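Local coordinates for diaminobutyrate-pyruvate transaminase and L-2,4-diaminobutyrate decarboxylase (Vibrio parahaemolyticus, PDB 2QMA), which probably decarboxylates L-2,4-diaminobutyrate with pyridoxal phosphate, in the C-terminal domain of a longer protein that also carries an aminotransferase domain, at residues Y140-Q143 with K144-W148. Residues are numbered along the deposited sequence; the frame is centred on the assembly and turned at random.
With EDO (1,2-ethanediol), chain C.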
loop_
_atom_site.group_PDB
_atom_site.type_symbol
_atom_site.label_atom_id
_atom_site.label_comp_id
_atom_site.label_asym_id
_atom_site.label_seq_id
_atom_site.Cartn_x
_atom_site.Cartn_y
_atom_site.Cartn_z
ATOM N N TYR A 140 -17.579 2.997 -5.426
ATOM C CA TYR A 140 -18.063 3.443 -6.719
ATOM C C TYR A 140 -17.091 4.442 -7.352
ATOM O O TYR A 140 -16.912 4.420 -8.565
ATOM C CB TYR A 140 -19.444 4.054 -6.573
ATOM C CG TYR A 140 -20.519 3.118 -6.101
ATOM C CD1 TYR A 140 -20.716 1.871 -6.697
ATOM C CD2 TYR A 140 -21.386 3.505 -5.078
ATOM C CE1 TYR A 140 -21.744 1.037 -6.263
ATOM C CE2 TYR A 140 -22.420 2.679 -4.660
ATOM C CZ TYR A 140 -22.582 1.464 -5.234
ATOM O OH TYR A 140 -23.611 0.657 -4.786
ATOM N N VAL A 141 -16.460 5.293 -6.527
ATOM C CA VAL A 141 -15.409 6.212 -7.006
ATOM C C VAL A 141 -14.289 5.422 -7.677
ATOM O O VAL A 141 -13.934 5.721 -8.813
ATOM C CB VAL A 141 -14.845 7.125 -5.891
ATOM C CG1 VAL A 141 -13.565 7.873 -6.328
ATOM C CG2 VAL A 141 -15.964 8.148 -5.410
ATOM N N GLU A 142 -13.739 4.428 -6.964
ATOM C CA GLU A 142 -12.707 3.549 -7.538
ATOM C C GLU A 142 -13.176 2.917 -8.876
ATOM O O GLU A 142 -12.435 2.967 -9.887
ATOM C CB GLU A 142 -12.249 2.450 -6.561
ATOM C CG GLU A 142 -11.086 1.684 -7.199
ATOM C CD GLU A 142 -10.320 0.754 -6.309
ATOM O OE1 GLU A 142 -9.965 1.124 -5.165
ATOM O OE2 GLU A 142 -10.004 -0.347 -6.825
ATOM N N GLN A 143 -14.378 2.316 -8.905
ATOM C CA GLN A 143 -14.829 1.697 -10.153
ATOM C C GLN A 143 -14.970 2.716 -11.316
ATOM O O GLN A 143 -14.627 2.429 -12.456
ATOM C CB GLN A 143 -16.127 0.917 -9.968
ATOM C CG GLN A 143 -16.446 0.033 -11.203
ATOM C CD GLN A 143 -15.447 -1.130 -11.405
ATOM O OE1 GLN A 143 -15.212 -1.920 -10.501
ATOM N NE2 GLN A 143 -14.868 -1.223 -12.603
ATOM N N LYS A 144 -15.484 3.890 -11.005
ATOM C CA LYS A 144 -15.630 4.997 -11.963
ATOM C C LYS A 144 -14.258 5.334 -12.598
ATOM O O LYS A 144 -14.150 5.470 -13.825
ATOM C CB LYS A 144 -16.201 6.231 -11.224
ATOM C CG LYS A 144 -16.167 7.573 -11.970
ATOM C CD LYS A 144 -16.839 7.553 -13.351
ATOM C CE LYS A 144 -17.087 8.996 -13.827
ATOM N NZ LYS A 144 -17.541 9.095 -15.276
ATOM N N VAL A 145 -13.246 5.520 -11.735
ATOM C CA VAL A 145 -11.891 5.892 -12.181
ATOM C C VAL A 145 -11.317 4.740 -13.015
ATOM O O VAL A 145 -10.685 4.968 -14.071
ATOM C CB VAL A 145 -10.953 6.212 -10.980
ATOM C CG1 VAL A 145 -9.480 6.286 -11.417
ATOM C CG2 VAL A 145 -11.371 7.467 -10.233
ATOM N N VAL A 146 -11.541 3.503 -12.544
ATOM C CA VAL A 146 -11.077 2.315 -13.290
ATOM C C VAL A 146 -11.711 2.275 -14.696
ATOM O O VAL A 146 -11.023 2.021 -15.702
ATOM C CB VAL A 146 -11.335 0.981 -12.515
ATOM C CG1 VAL A 146 -11.196 -0.203 -13.477
ATOM C CG2 VAL A 146 -10.291 0.808 -11.391
ATOM N N ASN A 147 -13.033 2.467 -14.746
ATOM C CA ASN A 147 -13.765 2.468 -16.017
ATOM C C ASN A 147 -13.232 3.537 -16.957
ATOM O O ASN A 147 -13.043 3.296 -18.158
ATOM C CB ASN A 147 -15.270 2.697 -15.785
ATOM C CG ASN A 147 -15.960 1.517 -15.112
ATOM O OD1 ASN A 147 -17.084 1.667 -14.653
ATOM N ND2 ASN A 147 -15.309 0.348 -15.067
ATOM N N TRP A 148 -12.972 4.716 -16.395
ATOM C CA TRP A 148 -12.419 5.848 -17.150
ATOM C C TRP A 148 -11.042 5.447 -17.731
ATOM O O TRP A 148 -10.748 5.678 -18.905
ATOM C CB TRP A 148 -12.306 7.078 -16.213
ATOM C CG TRP A 148 -11.766 8.332 -16.831
ATOM C CD1 TRP A 148 -12.444 9.209 -17.618
ATOM C CD2 TRP A 148 -10.424 8.842 -16.706
ATOM N NE1 TRP A 148 -11.609 10.219 -18.015
ATOM C CE2 TRP A 148 -10.360 10.023 -17.488
ATOM C CE3 TRP A 148 -9.250 8.375 -16.065
ATOM C CZ2 TRP A 148 -9.193 10.799 -17.588
ATOM C CZ3 TRP A 148 -8.076 9.115 -16.183
ATOM C CH2 TRP A 148 -8.054 10.330 -16.934
HETATM C C1 EDO C . -17.522 5.993 -17.282
HETATM O O1 EDO C . -18.260 6.384 -16.095
HETATM C C2 EDO C . -16.051 6.400 -17.257
HETATM O O2 EDO C . -15.902 7.804 -17.047
#
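Val141 and Val145 share the buried flank of helix 136-152, one turn apart, with Val141 CG1 4.5 Å from Val145 CG2. Four successive i to i+4 backbone bonds join 140-143 to 144-147, the shortest from Asn147 N to Gln143 O at 2.8 Å, and Trp148 N to Lys144 O continues the series. On the packed side both valines lie against Phe381 of helix 377-386, while Val145 and Val146 also meet Phe163 of strand 160-164. Val146 CG2 sits 3.4 Å from Glu142 O. Glu142 OE1 forms a salt bridge with Lys373, and OE2 accepts from the backbone N of Phe163.

The solvent side is at Gln143 and the exposed Asn147. Gln143 bends at chi2 (67°), which swings its amide along the helix toward Asn147; the two amide planes lie 43° apart, and NE2 bonds to Asp160. A third side faces the second subunit. Lys144, bent at chi2 (55°) and extended beyond it, carries NZ out beside the following turn to a 1,2-ethanediol, probably from the crystallisation liquor, bonding O2 at 2.7 Å and O1 at 2.9 Å. That same NZ donates to Asn69 O of the second subunit, and Trp148 NE1 to its Asp74. Apolar side chains serve both subunits, Val141 lying between Phe381 and the partner's Val91; polar ends divide, Glu142 and Gln143 bonding within the chain, Lys144 and Trp148 across the dimer.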